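Local coordinates for protein N-alpha-acetyltransferase 35, NatC auxiliary subunit (Saccharomyces cerevisiae, PDB 6YGA) that serves as the auxiliary subunit of the NatC N-terminal acetyltransferase, the complex that acetylates the N-terminal methionine of the L-A virus Gag protein, at residues N141-K146 against Q205-Y210; L148-L153 against N198-S203; S492-I497 against N526-L531; S499-L504 against L518-A523. One frame throughout, in Å; residues are numbered along the deposited sequence.

Contact 1: N141-K146 against Q205-Y210; sequences NILYDK and QILEAY
The first turn of the helix opened by Asn141 runs almost exactly antiparallel, at 170°, to the C-terminal part of helix 193-209, and their axes stay 11.8 Å apart, a wide spacing that is spanned by long side chains. Ile206 supplies the middle of the bridge. Its CG1 lies anti to the carbonyl carbon and its chain is extended, which sends CD1 tip to tip against Ile142, 4.1 Å from Ile142 CG1. The same methyl meets the aliphatic part of Lys146, which crosses it at about a right angle. The Lys146 chain bends at chi2, and its ammonium leads off to a salt bridge with Glu202, leaving the methylenes to the apolar contact. One turn further on, Tyr210 reaches across with its phenol end. Tyr210 OH sits 3.6 Å from Leu143 CD2 and also lies 3.8 Å from Ile142 CG2, contacts of van der Waals type. Deeper in, Leu143 CD2 comes 4.5 Å from Leu207 CD2, a looser touch; Leu143 also packs on Pro85 and Val89, and Leu207 on helix 215-231. The helix start is fixed by Asn141, whose OD1 accepts from Leu143 N at 3.1 Å along a nearly straight N-H line (169°), although the donor stands above the carbonyl plane. With its side chain anti to the backbone N (chi1 -169°), Asn141 is a classic N-cap, here at the start of one member of an antiparallel helix pair.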
# COMPACT_ATOMS: atom_id res chain seq x y z
N ASN B 141 -14.00 -15.94 40.17
CA ASN B 141 -14.93 -16.63 39.30
C ASN B 141 -14.14 -17.39 38.24
O ASN B 141 -13.15 -16.88 37.70
CB ASN B 141 -15.91 -15.65 38.64
CG ASN B 141 -17.08 -16.34 37.94
OD1 ASN B 141 -16.93 -17.43 37.38
ND2 ASN B 141 -18.24 -15.71 37.97
N ILE B 142 -14.59 -18.61 37.93
CA ILE B 142 -13.77 -19.50 37.11
C ILE B 142 -13.81 -19.07 35.64
O ILE B 142 -12.87 -19.35 34.89
CB ILE B 142 -14.23 -20.95 37.29
CG1 ILE B 142 -13.09 -21.91 36.93
CG2 ILE B 142 -15.47 -21.26 36.44
CD1 ILE B 142 -11.86 -21.71 37.79
N LEU B 143 -14.87 -18.39 35.22
CA LEU B 143 -14.97 -17.97 33.83
C LEU B 143 -14.03 -16.81 33.53
O LEU B 143 -13.41 -16.76 32.46
CB LEU B 143 -16.42 -17.60 33.51
CG LEU B 143 -17.44 -18.72 33.75
CD1 LEU B 143 -18.85 -18.19 33.59
CD2 LEU B 143 -17.20 -19.88 32.79
N TYR B 144 -13.88 -15.89 34.48
CA TYR B 144 -12.99 -14.75 34.29
C TYR B 144 -11.53 -15.12 34.48
O TYR B 144 -10.67 -14.69 33.70
CB TYR B 144 -13.37 -13.61 35.25
CG TYR B 144 -14.59 -12.83 34.84
CD1 TYR B 144 -15.86 -13.26 35.19
CD2 TYR B 144 -14.48 -11.65 34.11
CE1 TYR B 144 -16.99 -12.55 34.82
CE2 TYR B 144 -15.60 -10.93 33.73
CZ TYR B 144 -16.85 -11.39 34.09
OH TYR B 144 -17.97 -10.67 33.73
N ASP B 145 -11.23 -15.92 35.50
CA ASP B 145 -9.83 -16.15 35.88
C ASP B 145 -9.17 -17.22 35.01
O ASP B 145 -7.99 -17.09 34.66
CB ASP B 145 -9.74 -16.53 37.36
CG ASP B 145 -10.37 -15.49 38.27
OD1 ASP B 145 -11.26 -14.75 37.80
OD2 ASP B 145 -9.97 -15.41 39.46
N LYS B 146 -9.90 -18.27 34.66
CA LYS B 146 -9.34 -19.40 33.93
C LYS B 146 -9.73 -19.42 32.46
O LYS B 146 -8.86 -19.50 31.58
CB LYS B 146 -9.75 -20.72 34.59
CG LYS B 146 -8.58 -21.66 34.87
CD LYS B 146 -7.87 -22.07 33.59
CE LYS B 146 -6.54 -22.77 33.85
NZ LYS B 146 -5.89 -23.22 32.59
N GLN B 205 -12.09 -27.97 28.76
CA GLN B 205 -12.60 -29.04 29.61
C GLN B 205 -13.49 -28.50 30.73
O GLN B 205 -14.45 -29.17 31.13
CB GLN B 205 -11.45 -29.86 30.20
CG GLN B 205 -10.35 -30.24 29.21
CD GLN B 205 -10.82 -31.11 28.06
OE1 GLN B 205 -11.95 -31.61 28.05
NE2 GLN B 205 -9.95 -31.31 27.08
N ILE B 206 -13.17 -27.31 31.24
CA ILE B 206 -14.05 -26.68 32.23
C ILE B 206 -15.43 -26.44 31.63
O ILE B 206 -16.45 -26.62 32.30
CB ILE B 206 -13.42 -25.37 32.75
CG1 ILE B 206 -12.14 -25.67 33.54
CG2 ILE B 206 -14.41 -24.58 33.61
CD1 ILE B 206 -11.50 -24.44 34.16
N LEU B 207 -15.48 -26.03 30.36
CA LEU B 207 -16.76 -25.81 29.70
C LEU B 207 -17.51 -27.12 29.46
O LEU B 207 -18.74 -27.14 29.48
CB LEU B 207 -16.56 -25.06 28.39
CG LEU B 207 -15.80 -23.73 28.48
CD1 LEU B 207 -15.72 -23.05 27.12
CD2 LEU B 207 -16.43 -22.81 29.52
N GLU B 208 -16.78 -28.21 29.22
CA GLU B 208 -17.43 -29.52 29.08
C GLU B 208 -18.12 -29.92 30.38
O GLU B 208 -19.17 -30.56 30.35
CB GLU B 208 -16.40 -30.58 28.68
CG GLU B 208 -15.45 -30.18 27.56
CD GLU B 208 -16.00 -30.46 26.17
OE1 GLU B 208 -17.21 -30.77 26.06
OE2 GLU B 208 -15.23 -30.37 25.20
N ALA B 209 -17.54 -29.55 31.52
CA ALA B 209 -18.08 -29.99 32.80
C ALA B 209 -19.46 -29.40 33.06
O ALA B 209 -20.25 -29.99 33.81
CB ALA B 209 -17.13 -29.61 33.94
N TYR B 210 -19.77 -28.25 32.46
CA TYR B 210 -21.06 -27.61 32.68
C TYR B 210 -22.19 -28.49 32.18
O TYR B 210 -22.23 -28.85 31.00
CB TYR B 210 -21.08 -26.25 31.99
CG TYR B 210 -20.50 -25.13 32.82
CD1 TYR B 210 -19.19 -25.20 33.29
CD2 TYR B 210 -21.25 -24.00 33.13
CE1 TYR B 210 -18.65 -24.18 34.06
CE2 TYR B 210 -20.72 -22.97 33.89
CZ TYR B 210 -19.42 -23.07 34.35
OH TYR B 210 -18.89 -22.05 35.11

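Contact 2: L148-L153 against N198-S203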
# COMPACT_ATOMS: atom_id res chain seq x y z
N LEU B 148 -11.42 -16.98 30.54
CA LEU B 148 -11.10 -15.74 29.85
C LEU B 148 -9.60 -15.48 29.85
O LEU B 148 -9.06 -14.94 28.87
CB LEU B 148 -11.86 -14.57 30.49
CG LEU B 148 -11.74 -13.22 29.79
CD1 LEU B 148 -11.94 -13.37 28.29
CD2 LEU B 148 -12.74 -12.24 30.37
N GLY B 149 -8.91 -15.85 30.92
CA GLY B 149 -7.46 -15.69 30.95
C GLY B 149 -6.77 -16.47 29.85
O GLY B 149 -5.80 -15.99 29.25
N SER B 150 -7.25 -17.68 29.56
CA SER B 150 -6.69 -18.46 28.46
C SER B 150 -6.97 -17.80 27.12
O SER B 150 -6.11 -17.81 26.23
CB SER B 150 -7.24 -19.88 28.49
OG SER B 150 -8.64 -19.89 28.26
N CYS B 151 -8.16 -17.21 26.96
CA CYS B 151 -8.48 -16.49 25.73
C CYS B 151 -7.50 -15.35 25.49
O CYS B 151 -6.91 -15.23 24.41
CB CYS B 151 -9.91 -15.95 25.78
SG CYS B 151 -11.21 -17.19 25.76
N ILE B 152 -7.32 -14.50 26.50
CA ILE B 152 -6.41 -13.36 26.37
C ILE B 152 -5.00 -13.84 26.06
O ILE B 152 -4.29 -13.23 25.25
CB ILE B 152 -6.45 -12.51 27.65
CG1 ILE B 152 -7.89 -12.10 27.99
CG2 ILE B 152 -5.56 -11.29 27.50
CD1 ILE B 152 -8.56 -11.23 26.95
N LEU B 153 -4.58 -14.93 26.69
CA LEU B 153 -3.24 -15.46 26.45
C LEU B 153 -3.09 -15.94 25.01
O LEU B 153 -2.03 -15.79 24.40
CB LEU B 153 -2.93 -16.58 27.43
CG LEU B 153 -1.50 -17.13 27.39
CD1 LEU B 153 -0.50 -16.03 27.69
CD2 LEU B 153 -1.35 -18.28 28.38
N ASN B 198 -2.25 -25.87 25.86
CA ASN B 198 -2.72 -26.59 27.04
C ASN B 198 -3.65 -25.73 27.88
O ASN B 198 -4.67 -26.21 28.39
CB ASN B 198 -1.53 -27.07 27.87
CG ASN B 198 -0.76 -28.19 27.20
OD1 ASN B 198 -1.26 -28.85 26.29
ND2 ASN B 198 0.47 -28.42 27.65
N SER B 199 -3.32 -24.44 28.04
CA SER B 199 -4.18 -23.54 28.80
C SER B 199 -5.55 -23.41 28.16
O SER B 199 -6.57 -23.41 28.85
CB SER B 199 -3.51 -22.17 28.93
OG SER B 199 -4.41 -21.22 29.49
N LEU B 200 -5.59 -23.31 26.83
CA LEU B 200 -6.86 -23.21 26.12
C LEU B 200 -7.63 -24.53 26.17
O LEU B 200 -8.86 -24.53 26.25
CB LEU B 200 -6.62 -22.78 24.67
CG LEU B 200 -6.03 -21.39 24.47
CD1 LEU B 200 -5.31 -21.28 23.14
CD2 LEU B 200 -7.13 -20.34 24.57
N THR B 201 -6.92 -25.66 26.12
CA THR B 201 -7.58 -26.95 26.24
C THR B 201 -8.17 -27.14 27.63
O THR B 201 -9.29 -27.64 27.78
CB THR B 201 -6.60 -28.08 25.90
OG1 THR B 201 -6.33 -28.07 24.50
CG2 THR B 201 -7.16 -29.43 26.30
N GLU B 202 -7.43 -26.74 28.67
CA GLU B 202 -7.94 -26.87 30.04
C GLU B 202 -9.20 -26.04 30.24
O GLU B 202 -10.14 -26.48 30.92
CB GLU B 202 -6.86 -26.46 31.04
CG GLU B 202 -5.69 -27.42 31.13
CD GLU B 202 -4.61 -26.94 32.07
OE1 GLU B 202 -4.82 -25.92 32.76
OE2 GLU B 202 -3.54 -27.58 32.13
N SER B 203 -9.25 -24.84 29.66
CA SER B 203 -10.48 -24.05 29.73
C SER B 203 -11.60 -24.71 28.94
O SER B 203 -12.77 -24.57 29.30
CB SER B 203 -10.23 -22.63 29.22
OG SER B 203 -9.43 -21.90 30.12
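Three serines set the spacing where helices 142-167 and 193-209 come together, and their different chi1 values decide what each hydroxyl does. Ser150 holds OG in the crowded position between its backbone N and carbonyl carbon (chi1 64°), which turns the hydroxyl back along its own helix, where it is hydrogen-bonded to Val147 O and weakly to Lys146 O. Ser203 places OG anti to the carbonyl carbon (chi1 -70°), and the two hydroxyls meet in a hydrogen bond, with Ser203 OG 2.9 Å from Ser150 OG. Two carbonyl oxygens also lie near Ser203 OG as weak partners, Ser199 O at 3.5 Å and Lys146 O. Ser199 has the third arrangement, OG anti to the backbone N (chi1 171°). Its oxygen rests against carbon, with Ser199 OG 3.3 Å from Ser150 CB. Ser150 CB is thus flanked by the hydroxyls of Ser199 and Ser203. Beside the serines, Leu200 CG stands anti to the carbonyl carbon, and Leu200 CD2 lies against the backbone, 3.2 Å from Ser150 O. Leu200 continues onto Ile228, and Cys151 and Ser203 onto Leu224, so helix 215-231 packs alongside. Such small side chains let the antiparallel axes close to 8.7 Å, and Ser150 CA comes 5.3 Å from Leu200 CA. Chemically, the buried hydroxyls of Ser150 and Ser203 are satisfied by each other and by carbonyls of the preceding turn of their own helices, so at these two residues the close helix approach leaves neither hydroxyl without a partner.

Contact 3: S492-I497 against N526-L531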
# COMPACT_ATOMS: atom_id res chain seq x y z
N SER B 492 14.42 -26.12 -34.44
CA SER B 492 15.64 -26.50 -35.13
C SER B 492 16.38 -27.60 -34.38
O SER B 492 16.91 -28.54 -35.00
CB SER B 492 16.53 -25.28 -35.33
OG SER B 492 17.85 -25.65 -35.69
N ASN B 493 16.43 -27.51 -33.05
CA ASN B 493 17.08 -28.56 -32.26
C ASN B 493 16.28 -29.86 -32.32
O ASN B 493 16.86 -30.95 -32.37
CB ASN B 493 17.25 -28.10 -30.81
CG ASN B 493 18.20 -26.92 -30.68
OD1 ASN B 493 19.03 -26.68 -31.55
ND2 ASN B 493 18.08 -26.19 -29.58
N ILE B 494 14.95 -29.76 -32.30
CA ILE B 494 14.11 -30.95 -32.41
C ILE B 494 14.32 -31.63 -33.75
O ILE B 494 14.46 -32.86 -33.83
CB ILE B 494 12.63 -30.59 -32.17
CG1 ILE B 494 12.39 -30.18 -30.72
CG2 ILE B 494 11.72 -31.76 -32.55
CD1 ILE B 494 10.96 -29.76 -30.42
N ASN B 495 14.36 -30.85 -34.84
CA ASN B 495 14.53 -31.44 -36.16
C ASN B 495 15.91 -32.06 -36.33
O ASN B 495 16.05 -33.04 -37.07
CB ASN B 495 14.28 -30.38 -37.24
CG ASN B 495 12.80 -30.08 -37.44
OD1 ASN B 495 11.95 -30.96 -37.25
ND2 ASN B 495 12.49 -28.85 -37.81
N ALA B 496 16.93 -31.50 -35.68
CA ALA B 496 18.26 -32.09 -35.75
C ALA B 496 18.26 -33.51 -35.17
O ALA B 496 18.90 -34.41 -35.73
CB ALA B 496 19.27 -31.21 -35.01
N ILE B 497 17.54 -33.72 -34.07
CA ILE B 497 17.40 -35.06 -33.52
C ILE B 497 16.60 -35.94 -34.47
O ILE B 497 16.92 -37.12 -34.66
CB ILE B 497 16.76 -35.00 -32.12
CG1 ILE B 497 17.68 -34.26 -31.14
CG2 ILE B 497 16.44 -36.39 -31.61
CD1 ILE B 497 17.09 -34.09 -29.75
N ASN B 526 18.25 -37.46 -23.05
CA ASN B 526 18.68 -36.33 -22.24
C ASN B 526 18.16 -34.97 -22.71
O ASN B 526 18.19 -34.02 -21.93
CB ASN B 526 20.22 -36.26 -22.19
CG ASN B 526 20.83 -37.39 -21.39
OD1 ASN B 526 20.81 -38.55 -21.80
ND2 ASN B 526 21.40 -37.06 -20.24
N GLU B 527 17.69 -34.86 -23.95
CA GLU B 527 17.37 -33.54 -24.50
C GLU B 527 15.96 -33.43 -25.08
O GLU B 527 15.33 -32.38 -24.98
CB GLU B 527 18.39 -33.15 -25.56
CG GLU B 527 19.78 -32.89 -25.01
CD GLU B 527 20.78 -32.52 -26.09
OE1 GLU B 527 20.45 -32.70 -27.28
OE2 GLU B 527 21.88 -32.06 -25.74
N MSE B 528 15.47 -34.50 -25.70
CA MSE B 528 14.22 -34.44 -26.45
C MSE B 528 13.00 -34.08 -25.60
O MSE B 528 12.21 -33.22 -25.99
CB MSE B 528 13.96 -35.77 -27.16
CG MSE B 528 12.75 -35.74 -28.09
SE MSE B 528 12.86 -34.35 -29.46
CE MSE B 528 12.53 -35.48 -31.02
N GLU B 529 12.86 -34.73 -24.45
CA GLU B 529 11.69 -34.50 -23.61
C GLU B 529 11.62 -33.04 -23.16
O GLU B 529 10.53 -32.45 -23.15
CB GLU B 529 11.72 -35.44 -22.40
CG GLU B 529 10.53 -35.32 -21.48
CD GLU B 529 10.57 -36.32 -20.34
OE1 GLU B 529 11.45 -37.21 -20.36
OE2 GLU B 529 9.73 -36.22 -19.42
N GLN B 530 12.76 -32.44 -22.81
CA GLN B 530 12.76 -31.04 -22.40
C GLN B 530 12.50 -30.11 -23.57
O GLN B 530 11.82 -29.08 -23.42
CB GLN B 530 14.09 -30.70 -21.73
CG GLN B 530 14.16 -29.27 -21.22
CD GLN B 530 13.10 -28.98 -20.17
OE1 GLN B 530 13.11 -29.56 -19.09
NE2 GLN B 530 12.18 -28.09 -20.50
N LEU B 531 13.01 -30.45 -24.76
CA LEU B 531 12.75 -29.63 -25.94
C LEU B 531 11.26 -29.60 -26.26
O LEU B 531 10.70 -28.54 -26.56
CB LEU B 531 13.54 -30.16 -27.13
CG LEU B 531 15.03 -29.82 -27.18
CD1 LEU B 531 15.74 -30.68 -28.22
CD2 LEU B 531 15.23 -28.34 -27.49
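Asn493 opens the contact from its aliphatic base: CB lies 3.9 Å from Leu531 CD2, the two side chains crossing at about a right angle, while Asn493 ND2 also brushes that methyl. Next comes Ile494, whose two branches divide the work. CG1, anti to the carbonyl carbon (chi1 -68°), slides past Leu531 in the opposite direction and packs 3.8 Å from Leu531 CB. CG2, anti to the backbone N, faces the other way along the helix and meets the selenomethionine Met528, 4.1 Å from its CE. Met528 starts anti to the backbone N (chi1 -174°) and then bends at chi2 and chi3, a hooked shape that brings SE and CE to the isoleucines. One turn on, Ile497 repeats the same rotamer. Its CG2 takes the other contact of the Met528 methyl, again at 4.1 Å from CE, and its CD1 reaches tip to tip to Leu531 CD1 at 4.0 Å. Leu531 is therefore held by Asn493, Ile494 and Ile497, and Met528 CE is shared by two CG2 methyls. Around them, Ile497 also packs on Ala523, and Leu531 on Ile490 and Ala373. The segment axes pass 10.2 Å apart at 139°, with no hydrogen bond between them. The apolar side chains interleave along the seam of a helical hairpin formed by 465-506 and 511-564, within a region assigned to the NAA35-like TPR family.

Contact 4: S499-L504 against L518-A523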
# COMPACT_ATOMS: atom_id res chain seq x y z
N SER B 499 16.46 -35.67 -37.72
CA SER B 499 17.27 -35.97 -38.89
C SER B 499 18.23 -37.13 -38.62
O SER B 499 18.56 -37.88 -39.54
CB SER B 499 18.04 -34.73 -39.33
OG SER B 499 19.03 -34.37 -38.38
N MSE B 500 18.69 -37.28 -37.38
CA MSE B 500 19.56 -38.39 -37.02
C MSE B 500 18.83 -39.72 -37.20
O MSE B 500 19.40 -40.69 -37.68
CB MSE B 500 20.04 -38.26 -35.57
CG MSE B 500 21.17 -37.26 -35.37
SE MSE B 500 21.80 -37.20 -33.52
CE MSE B 500 23.32 -36.01 -33.75
N ASN B 501 17.55 -39.74 -36.82
CA ASN B 501 16.75 -40.95 -36.99
C ASN B 501 16.53 -41.26 -38.46
O ASN B 501 16.55 -42.43 -38.87
CB ASN B 501 15.42 -40.81 -36.26
CG ASN B 501 14.61 -42.09 -36.29
OD1 ASN B 501 15.16 -43.19 -36.39
ND2 ASN B 501 13.29 -41.96 -36.21
N LYS B 502 16.32 -40.23 -39.28
CA LYS B 502 16.20 -40.44 -40.72
C LYS B 502 17.51 -40.97 -41.30
O LYS B 502 17.50 -41.86 -42.16
CB LYS B 502 15.80 -39.15 -41.43
CG LYS B 502 14.42 -38.61 -41.07
CD LYS B 502 13.95 -37.62 -42.13
CE LYS B 502 12.72 -36.85 -41.68
NZ LYS B 502 13.04 -35.86 -40.62
N LYS B 503 18.64 -40.43 -40.85
CA LYS B 503 19.93 -40.87 -41.36
C LYS B 503 20.26 -42.30 -40.92
O LYS B 503 20.91 -43.04 -41.67
CB LYS B 503 21.03 -39.91 -40.91
CG LYS B 503 22.40 -40.19 -41.49
CD LYS B 503 23.44 -39.26 -40.89
CE LYS B 503 24.85 -39.73 -41.21
NZ LYS B 503 25.87 -39.03 -40.38
N LEU B 504 19.81 -42.69 -39.73
CA LEU B 504 20.05 -44.06 -39.26
C LEU B 504 19.37 -45.08 -40.16
O LEU B 504 19.95 -46.13 -40.46
CB LEU B 504 19.55 -44.21 -37.82
CG LEU B 504 20.47 -43.70 -36.71
CD1 LEU B 504 19.74 -43.73 -35.37
CD2 LEU B 504 21.74 -44.53 -36.64
N LEU B 518 24.61 -43.90 -31.07
CA LEU B 518 25.02 -43.46 -29.74
C LEU B 518 24.68 -41.99 -29.52
O LEU B 518 24.14 -41.61 -28.47
CB LEU B 518 26.52 -43.70 -29.54
CG LEU B 518 27.04 -43.74 -28.10
CD1 LEU B 518 26.48 -44.94 -27.36
CD2 LEU B 518 28.56 -43.75 -28.08
N LYS B 519 24.99 -41.14 -30.50
CA LYS B 519 24.62 -39.73 -30.41
C LYS B 519 23.11 -39.56 -30.34
O LYS B 519 22.60 -38.73 -29.57
CB LYS B 519 25.18 -38.95 -31.60
CG LYS B 519 26.66 -39.10 -31.85
CD LYS B 519 27.01 -38.59 -33.24
CE LYS B 519 28.51 -38.60 -33.49
NZ LYS B 519 28.83 -38.10 -34.86
N TYR B 520 22.38 -40.34 -31.14
CA TYR B 520 20.93 -40.18 -31.22
C TYR B 520 20.24 -40.63 -29.94
O TYR B 520 19.27 -40.01 -29.50
CB TYR B 520 20.39 -40.94 -32.43
CG TYR B 520 18.88 -41.05 -32.46
CD1 TYR B 520 18.09 -39.97 -32.83
CD2 TYR B 520 18.25 -42.25 -32.15
CE1 TYR B 520 16.72 -40.06 -32.87
CE2 TYR B 520 16.87 -42.36 -32.19
CZ TYR B 520 16.11 -41.26 -32.55
OH TYR B 520 14.74 -41.36 -32.59
N ARG B 521 20.72 -41.72 -29.34
CA ARG B 521 20.09 -42.22 -28.12
C ARG B 521 20.29 -41.26 -26.96
O ARG B 521 19.37 -41.04 -26.16
CB ARG B 521 20.63 -43.61 -27.77
CG ARG B 521 19.90 -44.26 -26.61
CD ARG B 521 20.63 -45.49 -26.09
NE ARG B 521 19.78 -46.26 -25.20
CZ ARG B 521 18.93 -47.19 -25.62
NH1 ARG B 521 18.84 -47.46 -26.92
NH2 ARG B 521 18.18 -47.86 -24.75
N PHE B 522 21.48 -40.68 -26.84
CA PHE B 522 21.73 -39.70 -25.78
C PHE B 522 20.81 -38.50 -25.92
O PHE B 522 20.25 -38.02 -24.92
CB PHE B 522 23.19 -39.27 -25.80
CG PHE B 522 23.48 -38.06 -24.94
CD1 PHE B 522 23.71 -38.19 -23.58
CD2 PHE B 522 23.52 -36.79 -25.50
CE1 PHE B 522 23.97 -37.08 -22.80
CE2 PHE B 522 23.77 -35.68 -24.72
CZ PHE B 522 24.00 -35.82 -23.37
N ALA B 523 20.63 -38.00 -27.14
CA ALA B 523 19.77 -36.84 -27.35
C ALA B 523 18.34 -37.14 -26.93
O ALA B 523 17.69 -36.34 -26.25
CB ALA B 523 19.82 -36.40 -28.81
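Apolar contact carries this meeting of helices, and the ring of Tyr520 is its centre. With CG anti to its backbone N (chi1 169°), Tyr520 lies across the partner helix. Different ring carbons meet different neighbours: Met500 CB rests 3.8 Å from Tyr520 CD1, while Leu504 CD1 sits 3.8 Å from CD2 of the same ring. Both approach obliquely. The selenomethionine Met500 is extended beyond CG and runs past the root of Tyr520, so that Met500 SE comes 3.9 Å from Tyr520 CA and its methyl CE ends 4.1 Å from Lys519 CB. Leu504 reaches the ring through one branch alone, and packs also on Lys513 and Leu516.

A second kind of contact pairs a polar side chain with the aromatic group. Asn501 CB lies 3.7 Å from Tyr520 CE1, and its CA stands above one ring face, toward the rim. The amide and ring planes are only 21° apart, and Asn501 ND2 comes no nearer to Tyr520 OH than 3.9 Å, a van der Waals meeting.

Charge plays a looser part: Lys503 NZ and Lys519 NZ lie 6.3 Å apart, like charges that may repel mildly at this surface-exposed edge. No hydrogen bond joins the two segments, so the chemistry rests on dispersion around one ring, to which Lys519 contributes its CB.

From the N terminus, the chain first enters helix 142-167 at contact 1 and passes through contact 2; helix 193-209 then returns, closing contact 2 before contact 1, so contact 2 is nested inside the loop of contact 1. The two are continuous, about 10 Å between centres, and a probable hydrogen bond from Leu148 N to Leu143 O joins them. Much later, helix 465-506 opens contact 3, then contact 4; helix 511-564 closes them in reverse order, nesting contact 4, its centre about 11 Å from that of contact 3. A probable hydrogen bond from Met528 N to Ala523 O links that pair. The two pairs follow in series, their centres at least about 62 Å apart, each tying together its own antiparallel helices.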